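Local coordinates for glutamate ABC superfamily ATP binding cassette transporter, binding protein (PDB 5EYF) that binds glutamate and probably delivers it to an ABC transporter as the solute-binding component of the uptake system, at residues 17-23 against 61-67; 81-87 against 198-204; 108-113 against 186-191; 126-131 against 167-172. All blocks are in the same frame, centred on the assembly; numbering follows the deposited sequence. Where two conformers were deposited one is given.

The four contacts sample both halves of a two-lobed solute-binding fold and the ligand cleft between them. Contact 1 comes first in the chain. It adjoins contact 2, whose centre lies about 11 Å away, through the three-stranded parallel sheet of strands 59-64, 16-21 and 81-82. Contacts 3 and 4, also about 11 Å apart between centres, share the mixed sheet that strand 198-205 of contact 2 also joins; in it strand 103-112 lies beside strand 170-172. Contact 4 is nested inside the loop closed by contact 3, and both lie within that closed by contact 2. Contact 2 thus links the two sheets beside the bound glutamate, which contact 1 also touches, consistent with a ligand held between two lobes.

Contact 1. Residues 17-23 against 61-67; sequences IIWGVKY and EFVEVTS. With GLU (glutamic acid), chain E.
Tyr-23 and Glu-64 meet where two parallel strands, 16-21 and 59-64, leave the sheet of one lobe of this periplasmic binding protein fold. The tyrosine ring lies over the start of the glutamate side chain: Glu-64 CB stands 3.4 Å from the ring centroid, only 3° off the normal, a CH-pi contact. With CG of Glu-64 anti to its backbone N (chi1 173°) and the rest extended, the side chain runs along the ring. Its carboxylate is nearly parallel to the ring, the planes 11° apart. A water ties the pair together, donating to Glu-64 OE2 and Val-65 O while accepting from Tyr-23 N.

Back along the strands, Phe-62 shares a face with Trp-19. Its CD1 is touched by Val-21 CG1 at 3.5 Å, and the two rings stand obliquely to each other. Helix 41-54, part of the connection between the strands, packs on both aromatics. On the reverse face Ile-18 CG2 meets Val-63 CG2 at 3.7 Å, while Val-65 CG1 rests on Gly-20 CA. Five backbone bonds hold the parallel register, from Glu-61 N to Ile-17 O through to Val-65 N with Val-21 O.

Beyond the sheet both segments run on to the glutamate ligand. Lys-22, bent at its second and fourth torsions, passes its CD by Val-65 O at 3.4 Å and reaches the ligand's side-chain carboxylate. Its NZ donates to ligand OE1 at 2.9 Å, to Ser-67 OG at 3.0 Å and to a water, while Ser-67 OG donates to ligand OE2 at 2.7 Å.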
# COMPACT_ATOMS: atom_id res chain seq x y z
N ILE B 17 -3.51 15.02 -24.37
CA ILE B 17 -4.27 14.49 -23.25
C ILE B 17 -4.38 15.59 -22.20
O ILE B 17 -3.40 16.29 -21.92
CB ILE B 17 -3.63 13.23 -22.64
CG1 ILE B 17 -3.56 12.13 -23.69
CG2 ILE B 17 -4.42 12.79 -21.37
CD1 ILE B 17 -2.84 10.94 -23.19
N ILE B 18 -5.58 15.77 -21.64
CA ILE B 18 -5.88 16.82 -20.68
C ILE B 18 -6.00 16.19 -19.30
O ILE B 18 -6.87 15.35 -19.06
CB ILE B 18 -7.17 17.56 -21.03
CG1 ILE B 18 -7.12 18.09 -22.47
CG2 ILE B 18 -7.41 18.68 -20.04
CD1 ILE B 18 -8.36 18.81 -22.89
N TRP B 19 -5.13 16.60 -18.39
CA TRP B 19 -4.99 15.97 -17.08
C TRP B 19 -5.46 16.92 -16.00
O TRP B 19 -5.07 18.09 -15.99
CB TRP B 19 -3.55 15.58 -16.77
CG TRP B 19 -2.95 14.59 -17.68
CD1 TRP B 19 -2.33 14.84 -18.86
CD2 TRP B 19 -2.88 13.17 -17.47
NE1 TRP B 19 -1.87 13.66 -19.41
CE2 TRP B 19 -2.18 12.62 -18.57
CE3 TRP B 19 -3.31 12.32 -16.45
CZ2 TRP B 19 -1.95 11.26 -18.71
CZ3 TRP B 19 -3.05 10.96 -16.56
CH2 TRP B 19 -2.39 10.43 -17.69
N GLY B 20 -6.30 16.42 -15.10
CA GLY B 20 -6.66 17.14 -13.91
C GLY B 20 -5.70 16.89 -12.77
O GLY B 20 -5.52 15.74 -12.33
N VAL B 21 -5.04 17.94 -12.28
CA VAL B 21 -4.00 17.83 -11.26
C VAL B 21 -4.26 18.85 -10.17
O VAL B 21 -4.91 19.87 -10.40
CB VAL B 21 -2.57 18.05 -11.86
CG1 VAL B 21 -2.19 16.94 -12.85
CG2 VAL B 21 -2.45 19.45 -12.52
N LYS B 22 -3.73 18.57 -8.98
CA LYS B 22 -3.72 19.57 -7.93
C LYS B 22 -2.80 20.72 -8.32
O LYS B 22 -1.81 20.53 -9.04
CB LYS B 22 -3.26 18.96 -6.60
CG LYS B 22 -4.09 17.75 -6.12
CD LYS B 22 -5.59 18.03 -6.12
CE LYS B 22 -6.40 16.95 -5.38
NZ LYS B 22 -6.30 16.99 -3.89
N TYR B 23 -3.14 21.92 -7.85
CA TYR B 23 -2.27 23.08 -7.98
C TYR B 23 -1.66 23.51 -6.66
O TYR B 23 -0.86 24.46 -6.63
CB TYR B 23 -3.01 24.29 -8.60
CG TYR B 23 -3.14 24.29 -10.12
CD1 TYR B 23 -3.09 23.11 -10.86
CD2 TYR B 23 -3.30 25.48 -10.81
CE1 TYR B 23 -3.21 23.12 -12.26
CE2 TYR B 23 -3.41 25.50 -12.20
CZ TYR B 23 -3.38 24.33 -12.92
OH TYR B 23 -3.50 24.41 -14.30
N GLU B 61 -1.96 18.83 -21.44
CA GLU B 61 -2.64 19.99 -20.92
C GLU B 61 -3.02 19.70 -19.48
O GLU B 61 -3.49 18.61 -19.17
CB GLU B 61 -3.88 20.36 -21.74
CG GLU B 61 -4.40 21.75 -21.42
CD GLU B 61 -3.37 22.82 -21.75
OE1 GLU B 61 -2.48 22.55 -22.58
OE2 GLU B 61 -3.45 23.93 -21.17
N PHE B 62 -2.79 20.68 -18.60
CA PHE B 62 -3.15 20.54 -17.20
C PHE B 62 -4.29 21.50 -16.83
O PHE B 62 -4.32 22.65 -17.28
CB PHE B 62 -1.93 20.78 -16.32
CG PHE B 62 -0.88 19.69 -16.46
CD1 PHE B 62 -1.08 18.44 -15.86
CD2 PHE B 62 0.28 19.90 -17.17
CE1 PHE B 62 -0.15 17.43 -16.00
CE2 PHE B 62 1.23 18.87 -17.31
CZ PHE B 62 1.01 17.64 -16.72
N VAL B 63 -5.22 20.97 -16.05
CA VAL B 63 -6.38 21.68 -15.53
C VAL B 63 -6.40 21.50 -14.02
O VAL B 63 -6.27 20.37 -13.52
CB VAL B 63 -7.70 21.16 -16.16
CG1 VAL B 63 -8.92 21.72 -15.45
CG2 VAL B 63 -7.73 21.43 -17.65
N GLU B 64 -6.58 22.59 -13.29
CA GLU B 64 -6.64 22.48 -11.84
C GLU B 64 -7.90 21.73 -11.39
O GLU B 64 -9.02 22.07 -11.79
CB GLU B 64 -6.61 23.86 -11.18
CG GLU B 64 -6.85 23.71 -9.69
CD GLU B 64 -6.59 24.94 -8.86
OE1 GLU B 64 -6.57 26.06 -9.40
OE2 GLU B 64 -6.42 24.78 -7.63
N VAL B 65 -7.71 20.73 -10.52
CA VAL B 65 -8.81 20.13 -9.78
C VAL B 65 -8.51 20.22 -8.29
O VAL B 65 -7.36 20.39 -7.86
CB VAL B 65 -9.03 18.64 -10.16
CG1 VAL B 65 -9.20 18.50 -11.67
CG2 VAL B 65 -7.89 17.76 -9.63
N THR B 66 -9.57 20.10 -7.49
CA THR B 66 -9.46 19.88 -6.06
C THR B 66 -10.05 18.51 -5.74
O THR B 66 -10.64 17.85 -6.59
CB THR B 66 -10.20 20.96 -5.27
OG1 THR B 66 -11.61 20.76 -5.44
CG2 THR B 66 -9.81 22.35 -5.77
N SER B 67 -9.92 18.09 -4.48
CA SER B 67 -10.61 16.86 -4.10
C SER B 67 -12.12 16.98 -4.29
O SER B 67 -12.78 15.99 -4.60
CB SER B 67 -10.29 16.51 -2.65
OG SER B 67 -8.89 16.34 -2.51
N GLU E . -5.49 10.52 -1.06
CA GLU E . -6.63 10.98 -0.24
C GLU E . -7.90 11.00 -1.07
O GLU E . -7.89 10.69 -2.27
CB GLU E . -6.37 12.37 0.37
CG GLU E . -5.80 13.41 -0.60
CD GLU E . -6.81 13.94 -1.61
OE1 GLU E . -6.37 14.33 -2.70
OE2 GLU E . -8.02 14.06 -1.31
OXT GLU E . -8.99 11.30 -0.56
O HOH W 1 -7.75 19.23 -3.17
O HOH W 2 -5.96 22.22 -6.64

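Contact 2. Residues 81-87 against 198-204; sequences AIIATMT and EPYGIAI. With GLU (glutamic acid), chain E.
Ile-82 and Ala-203 pair across the compact end of this contact, in a single antiparallel hydrogen-bonded bridge with both backbone bonds made. Around it apolar groups close in. Ala-203 CB has the selenium of Met-86, a selenomethionine, at 3.7 Å and Ile-82 CD1 at 3.9 Å. Ile-83 and Ile-202 lie alongside each other, pointing the same way, with CD1 of the former against CG1 of the latter.

Past this bridge the backbones part, and the register has shifted by two residues when they meet again. A water bridges the looser middle, accepting from Ala-84 N and Met-86 N and donating to Gly-201 O at 2.8 Å. The two backbones rejoin where Gly-201 N bonds to Met-86 O.

Here the contact lines the glutamate pocket in the cleft between the lobes. Thr-85 CA sits over one face of the Tyr-200 ring, 3.7 Å from its centroid, with Met-86 N above the same face. Tyr-200 OH is hydrogen-bonded to Asp-174, which also binds the ligand. Thr-87 OG1, anti to its own carbonyl carbon (chi1 -60°), donates to the anti lone pair of Glu-198 OE1 at 2.7 Å.

That donation leaves the hydroxyl to accept from the ligand amino group at 2.8 Å; Thr-85 O also accepts from this nitrogen, as Asp-174 OD2 probably does. Thr-87 N meanwhile donates to the ligand's alpha-carboxylate. With the carboxylates of Glu-198 and Asp-174 nearby, the site probably favours a positively charged ammonium, and so an amino acid as ligand.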
# COMPACT_ATOMS: atom_id res chain seq x y z
N ALA B 81 -8.44 12.64 -17.51
CA ALA B 81 -8.01 11.78 -16.42
C ALA B 81 -7.69 12.65 -15.22
O ALA B 81 -7.27 13.81 -15.39
CB ALA B 81 -6.77 10.94 -16.83
N ILE B 82 -7.88 12.09 -14.02
CA ILE B 82 -7.47 12.71 -12.77
C ILE B 82 -6.18 12.06 -12.31
O ILE B 82 -6.14 10.84 -12.10
CB ILE B 82 -8.51 12.55 -11.65
CG1 ILE B 82 -9.87 13.12 -12.03
CG2 ILE B 82 -7.98 13.21 -10.39
CD1 ILE B 82 -10.97 12.63 -11.04
N ILE B 83 -5.12 12.84 -12.15
CA ILE B 83 -3.94 12.36 -11.44
C ILE B 83 -3.64 13.41 -10.37
O ILE B 83 -3.03 14.45 -10.63
CB ILE B 83 -2.74 12.05 -12.36
CG1 ILE B 83 -1.66 11.31 -11.57
CG2 ILE B 83 -2.18 13.26 -13.13
CD1 ILE B 83 -0.56 10.77 -12.50
N ALA B 84 -4.12 13.16 -9.15
CA ALA B 84 -4.23 14.23 -8.16
C ALA B 84 -4.36 13.59 -6.79
O ALA B 84 -5.42 13.67 -6.17
CB ALA B 84 -5.44 15.15 -8.45
N THR B 85 -3.29 12.92 -6.34
CA THR B 85 -3.21 12.26 -5.01
C THR B 85 -4.51 11.55 -4.65
O THR B 85 -5.02 11.67 -3.53
CB THR B 85 -2.81 13.25 -3.91
OG1 THR B 85 -3.80 14.30 -3.75
CG2 THR B 85 -1.47 13.90 -4.24
N MSE B 86 -5.04 10.78 -5.59
CA MSE B 86 -6.39 10.22 -5.43
C MSE B 86 -6.40 8.75 -5.05
O MSE B 86 -5.99 7.91 -5.85
CB MSE B 86 -7.18 10.39 -6.71
CG MSE B 86 -8.68 10.09 -6.51
SE MSE B 86 -9.58 10.62 -8.15
CE MSE B 86 -11.37 10.03 -7.71
N THR B 87 -6.89 8.44 -3.86
CA THR B 87 -6.91 7.06 -3.41
C THR B 87 -7.99 6.26 -4.13
O THR B 87 -9.12 6.73 -4.34
CB THR B 87 -7.16 7.03 -1.90
OG1 THR B 87 -6.11 7.75 -1.26
CG2 THR B 87 -7.21 5.60 -1.35
N GLU B 198 -3.34 4.30 1.47
CA GLU B 198 -3.91 5.22 0.48
C GLU B 198 -3.21 4.98 -0.84
O GLU B 198 -2.31 5.74 -1.22
CB GLU B 198 -3.75 6.69 0.91
CG GLU B 198 -4.36 7.04 2.28
CD GLU B 198 -5.87 7.05 2.32
OE1 GLU B 198 -6.53 7.37 1.33
OE2 GLU B 198 -6.44 6.74 3.39
N PRO B 199 -3.58 3.92 -1.56
CA PRO B 199 -2.97 3.68 -2.89
C PRO B 199 -3.53 4.65 -3.92
O PRO B 199 -4.75 4.72 -4.11
CB PRO B 199 -3.37 2.24 -3.21
CG PRO B 199 -4.63 2.03 -2.40
CD PRO B 199 -4.50 2.84 -1.16
N TYR B 200 -2.66 5.41 -4.58
CA TYR B 200 -3.15 6.37 -5.57
C TYR B 200 -3.34 5.70 -6.92
O TYR B 200 -2.49 4.91 -7.37
CB TYR B 200 -2.15 7.50 -5.76
CG TYR B 200 -1.89 8.39 -4.58
CD1 TYR B 200 -2.68 8.35 -3.43
CD2 TYR B 200 -0.86 9.33 -4.64
CE1 TYR B 200 -2.42 9.20 -2.37
CE2 TYR B 200 -0.60 10.19 -3.60
CZ TYR B 200 -1.38 10.12 -2.46
OH TYR B 200 -1.10 11.00 -1.42
N GLY B 201 -4.44 6.05 -7.58
CA GLY B 201 -4.68 5.64 -8.95
C GLY B 201 -5.03 6.84 -9.81
O GLY B 201 -5.33 7.93 -9.31
N ILE B 202 -4.93 6.63 -11.12
CA ILE B 202 -5.38 7.62 -12.10
C ILE B 202 -6.84 7.34 -12.40
O ILE B 202 -7.19 6.23 -12.80
CB ILE B 202 -4.53 7.56 -13.38
CG1 ILE B 202 -3.09 7.93 -13.03
CG2 ILE B 202 -5.12 8.48 -14.52
CD1 ILE B 202 -2.10 7.56 -14.18
N ALA B 203 -7.71 8.35 -12.22
CA ALA B 203 -9.12 8.13 -12.44
C ALA B 203 -9.51 8.53 -13.86
O ALA B 203 -9.11 9.59 -14.35
CB ALA B 203 -9.95 8.92 -11.43
N ILE B 204 -10.31 7.69 -14.49
CA ILE B 204 -10.80 7.87 -15.85
C ILE B 204 -12.31 7.68 -15.84
O ILE B 204 -12.84 6.85 -15.08
CB ILE B 204 -10.06 6.91 -16.81
CG1 ILE B 204 -8.55 7.25 -16.82
CG2 ILE B 204 -10.68 6.88 -18.22
CD1 ILE B 204 -7.69 6.31 -17.59
N GLU E . -5.49 10.52 -1.06
CA GLU E . -6.63 10.98 -0.24
C GLU E . -7.90 11.00 -1.07
O GLU E . -7.89 10.69 -2.27
CB GLU E . -6.37 12.37 0.37
CG GLU E . -5.80 13.41 -0.60
CD GLU E . -6.81 13.94 -1.61
OE1 GLU E . -6.37 14.33 -2.70
OE2 GLU E . -8.02 14.06 -1.31
OXT GLU E . -8.99 11.30 -0.56
O HOH W 3 -4.22 10.35 -8.40

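Contact 3. Residues 108-113 against 186-191; sequences ALLVKK and PEYELV
Val-111 lays its CG2 against Val-191, crossing that side chain at about a right angle and coming within 3.6 Å of Val-191 CG1. The branch that makes the touch lies between the backbone N and carbonyl carbon of Val-111. Asp-121 of the second subunit packs on Val-191 as well.

Leu-110 faces the other way. With CG anti to the backbone N (chi1 -177°), its CD1 reaches across to Leu-190 CD1 at 4.0 Å and to Tyr-188 CB at 4.1 Å, against helices 156-164 and 175-182. The Tyr-188 ring turns obliquely along Lys-112, its CD1 3.5 Å from Lys-112 CA, and meets Phe-160 edge-to-face.

Toward the surface the contact becomes polar. Lys-112 and Glu-187 run side by side in a salt bridge, Lys-112 NZ to Glu-187 OE2 3.3 Å, whose hydrogen bond is weak. Lys-113 instead crosses Glu-189, setting CG against the carboxylate carbon CD at 3.6 Å.

Between these side chains, Val-111 and Glu-189 exchange both backbone bonds, and Lys-113 N adds one to Glu-187 O. This antiparallel pairing adds strand 188-191 to the long strand 103-112, itself antiparallel to strand 170-172, in the mixed sheet of the second alpha/beta lobe of the type II binding-protein fold.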
# COMPACT_ATOMS: atom_id res chain seq x y z
N ALA B 108 -1.76 10.06 7.91
CA ALA B 108 -0.85 10.30 9.02
C ALA B 108 -1.23 11.59 9.73
O ALA B 108 -2.18 12.28 9.34
CB ALA B 108 0.62 10.39 8.56
N LEU B 109 -0.47 11.90 10.78
CA LEU B 109 -0.69 13.07 11.62
C LEU B 109 0.52 13.98 11.60
O LEU B 109 1.65 13.51 11.71
CB LEU B 109 -0.91 12.69 13.08
CG LEU B 109 -2.11 11.84 13.43
CD1 LEU B 109 -2.20 11.63 14.95
CD2 LEU B 109 -3.41 12.43 12.89
N LEU B 110 0.26 15.28 11.53
CA LEU B 110 1.29 16.30 11.69
C LEU B 110 0.97 17.11 12.94
O LEU B 110 -0.17 17.55 13.12
CB LEU B 110 1.31 17.22 10.45
CG LEU B 110 2.36 18.33 10.37
CD1 LEU B 110 3.65 17.73 9.86
CD2 LEU B 110 1.92 19.50 9.48
N VAL B 111 1.97 17.28 13.82
CA VAL B 111 1.83 18.02 15.06
C VAL B 111 3.04 18.93 15.23
O VAL B 111 4.07 18.74 14.59
CB VAL B 111 1.69 17.08 16.30
CG1 VAL B 111 0.45 16.18 16.16
CG2 VAL B 111 2.93 16.22 16.46
N LYS B 112 2.90 19.93 16.10
CA LYS B 112 4.07 20.69 16.54
C LYS B 112 5.00 19.78 17.34
O LYS B 112 4.55 19.03 18.21
CB LYS B 112 3.63 21.88 17.39
CG LYS B 112 4.75 22.79 17.85
CD LYS B 112 4.19 23.90 18.73
CE LYS B 112 5.26 24.53 19.60
NZ LYS B 112 5.86 25.72 18.94
N LYS B 113 6.30 19.86 17.06
CA LYS B 113 7.27 19.13 17.87
C LYS B 113 7.05 19.38 19.36
O LYS B 113 6.85 20.51 19.80
CB LYS B 113 8.69 19.51 17.50
CG LYS B 113 9.12 18.92 16.21
CD LYS B 113 10.44 19.47 15.75
CE LYS B 113 10.76 18.91 14.38
NZ LYS B 113 12.20 19.07 14.05
N PRO B 186 9.87 23.52 9.82
CA PRO B 186 10.63 22.62 10.71
C PRO B 186 10.13 22.54 12.15
O PRO B 186 10.60 21.67 12.89
CB PRO B 186 12.05 23.20 10.65
CG PRO B 186 11.88 24.61 10.21
CD PRO B 186 10.71 24.60 9.28
N GLU B 187 9.20 23.40 12.58
CA GLU B 187 8.65 23.27 13.92
C GLU B 187 7.66 22.12 14.04
O GLU B 187 7.16 21.88 15.15
CB GLU B 187 7.96 24.57 14.34
CG GLU B 187 8.88 25.71 14.70
CD GLU B 187 8.10 26.90 15.23
OE1 GLU B 187 8.27 28.01 14.68
OE2 GLU B 187 7.32 26.71 16.19
N TYR B 188 7.35 21.45 12.94
CA TYR B 188 6.29 20.44 12.87
C TYR B 188 6.86 19.13 12.35
O TYR B 188 7.82 19.13 11.57
CB TYR B 188 5.15 20.92 11.98
CG TYR B 188 4.57 22.18 12.54
CD1 TYR B 188 3.50 22.13 13.41
CD2 TYR B 188 5.12 23.42 12.24
CE1 TYR B 188 2.98 23.26 13.96
CE2 TYR B 188 4.62 24.55 12.79
CZ TYR B 188 3.54 24.46 13.66
OH TYR B 188 3.03 25.60 14.21
N GLU B 189 6.27 18.02 12.78
CA GLU B 189 6.76 16.71 12.36
C GLU B 189 5.60 15.75 12.21
O GLU B 189 4.54 15.89 12.86
CB GLU B 189 7.81 16.14 13.34
CG GLU B 189 7.30 15.83 14.74
CD GLU B 189 8.41 15.40 15.69
OE1 GLU B 189 9.53 15.15 15.21
OE2 GLU B 189 8.17 15.31 16.92
N LEU B 190 5.81 14.73 11.38
CA LEU B 190 4.89 13.59 11.34
C LEU B 190 5.12 12.71 12.56
O LEU B 190 6.26 12.54 13.02
CB LEU B 190 5.08 12.76 10.05
CG LEU B 190 4.47 13.25 8.73
CD1 LEU B 190 5.23 14.48 8.24
CD2 LEU B 190 4.51 12.17 7.66
N VAL B 191 4.03 12.20 13.13
CA VAL B 191 4.12 11.33 14.30
C VAL B 191 3.20 10.14 14.10
O VAL B 191 2.09 10.28 13.57
CB VAL B 191 3.76 12.05 15.63
CG1 VAL B 191 4.73 13.18 15.92
CG2 VAL B 191 2.32 12.57 15.62
O HOH W 4 0.17 9.16 12.02

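Contact 4. Residues 126-131 against 167-172; sequences STTVLA and QGDAMT
Leu-130 settles over Gly-168, with CD2 3.8 Å and CG 3.9 Å from the glycine CA; the lack of a side chain there gives the leucine its seat. Helix 156-164 and strand 149-153 surround the rest of its branched end. Its backbone bonds to strand 170-172 through both its N and its O: Leu-130 N donates to Ala-170 O at 2.7 Å, and Leu-130 O accepts from Thr-172 N at 2.9 Å.

Asp-169 anchors the start of the pairing. Its OD2 takes Thr-128 N on the anti lone pair, at 2.8 Å and 170° at the hydrogen. In return Asp-169 N donates to Thr-128 O, which also receives a weak bond from Ala-170 N. Side chain and backbone of the aspartate thus grip the same residue.

Thr-172 contributes its methyl. CG2 lies between the backbone N and carbonyl carbon, placing it 3.7 Å from Val-129 CG1, while OG1 bonds to Ala-108 O and Gln-107.

Strand 128-132 thereby sits between parallel neighbours 149-153 and 170-172. This 2-1-3 order, with helices in the connections, repeats that of the first lobe and is characteristic of type II periplasmic binding proteins.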
# COMPACT_ATOMS: atom_id res chain seq x y z
N SER B 126 -10.96 15.38 23.65
CA SER B 126 -10.29 16.62 24.03
C SER B 126 -9.39 17.19 22.95
O SER B 126 -8.88 18.30 23.12
CB SER B 126 -9.46 16.41 25.29
OG SER B 126 -10.26 15.93 26.37
N THR B 127 -9.16 16.47 21.85
CA THR B 127 -8.25 16.90 20.78
C THR B 127 -9.04 17.26 19.54
O THR B 127 -9.97 16.56 19.15
CB THR B 127 -7.23 15.81 20.41
OG1 THR B 127 -7.91 14.66 19.89
CG2 THR B 127 -6.40 15.41 21.63
N THR B 128 -8.62 18.34 18.89
CA THR B 128 -9.20 18.77 17.62
C THR B 128 -8.22 18.47 16.50
O THR B 128 -7.06 18.89 16.56
CB THR B 128 -9.51 20.27 17.64
OG1 THR B 128 -10.52 20.52 18.62
CG2 THR B 128 -10.00 20.70 16.29
N VAL B 129 -8.68 17.77 15.47
CA VAL B 129 -7.86 17.42 14.32
C VAL B 129 -8.31 18.25 13.12
O VAL B 129 -9.51 18.42 12.88
CB VAL B 129 -7.96 15.92 13.99
CG1 VAL B 129 -6.90 15.57 12.97
CG2 VAL B 129 -7.74 15.11 15.23
N LEU B 130 -7.34 18.77 12.39
CA LEU B 130 -7.60 19.59 11.22
C LEU B 130 -7.54 18.72 9.98
O LEU B 130 -6.58 17.98 9.79
CB LEU B 130 -6.57 20.71 11.14
CG LEU B 130 -6.49 21.46 12.46
CD1 LEU B 130 -5.29 22.32 12.40
CD2 LEU B 130 -7.73 22.32 12.67
N ALA B 131 -8.62 18.75 9.20
CA ALA B 131 -8.67 18.06 7.93
C ALA B 131 -9.36 19.00 6.96
O ALA B 131 -9.88 20.05 7.34
CB ALA B 131 -9.41 16.72 8.05
N GLN B 167 -5.40 26.27 16.50
CA GLN B 167 -6.83 26.06 16.38
C GLN B 167 -7.18 24.59 16.37
O GLN B 167 -8.33 24.23 16.61
CB GLN B 167 -7.32 26.75 15.10
CG GLN B 167 -6.85 28.21 15.09
CD GLN B 167 -7.42 29.04 13.95
OE1 GLN B 167 -7.87 28.51 12.95
NE2 GLN B 167 -7.41 30.36 14.12
N GLY B 168 -6.19 23.76 16.04
CA GLY B 168 -6.31 22.33 16.22
C GLY B 168 -5.02 21.82 16.82
O GLY B 168 -4.01 22.53 16.88
N ASP B 169 -5.08 20.56 17.28
CA ASP B 169 -3.95 19.92 17.92
C ASP B 169 -3.12 19.08 16.96
O ASP B 169 -1.95 18.81 17.24
CB ASP B 169 -4.44 19.01 19.07
CG ASP B 169 -5.27 19.74 20.11
OD1 ASP B 169 -4.68 20.49 20.93
OD2 ASP B 169 -6.50 19.57 20.14
N ALA B 170 -3.71 18.69 15.82
CA ALA B 170 -3.03 17.85 14.84
C ALA B 170 -3.68 18.09 13.49
O ALA B 170 -4.87 18.42 13.42
CB ALA B 170 -3.11 16.35 15.20
N MSE B 171 -2.88 17.98 12.44
CA MSE B 171 -3.41 18.03 11.08
C MSE B 171 -3.28 16.64 10.47
O MSE B 171 -2.30 15.95 10.72
CB MSE B 171 -2.66 19.07 10.24
CG MSE B 171 -3.00 19.02 8.77
SE MSE B 171 -2.06 20.45 7.87
CE MSE B 171 -2.70 19.98 6.05
N THR B 172 -4.27 16.24 9.68
CA THR B 172 -4.23 14.93 9.04
C THR B 172 -4.51 15.02 7.54
O THR B 172 -5.36 15.80 7.09
CB THR B 172 -5.20 13.97 9.74
OG1 THR B 172 -4.93 12.64 9.29
CG2 THR B 172 -6.67 14.29 9.48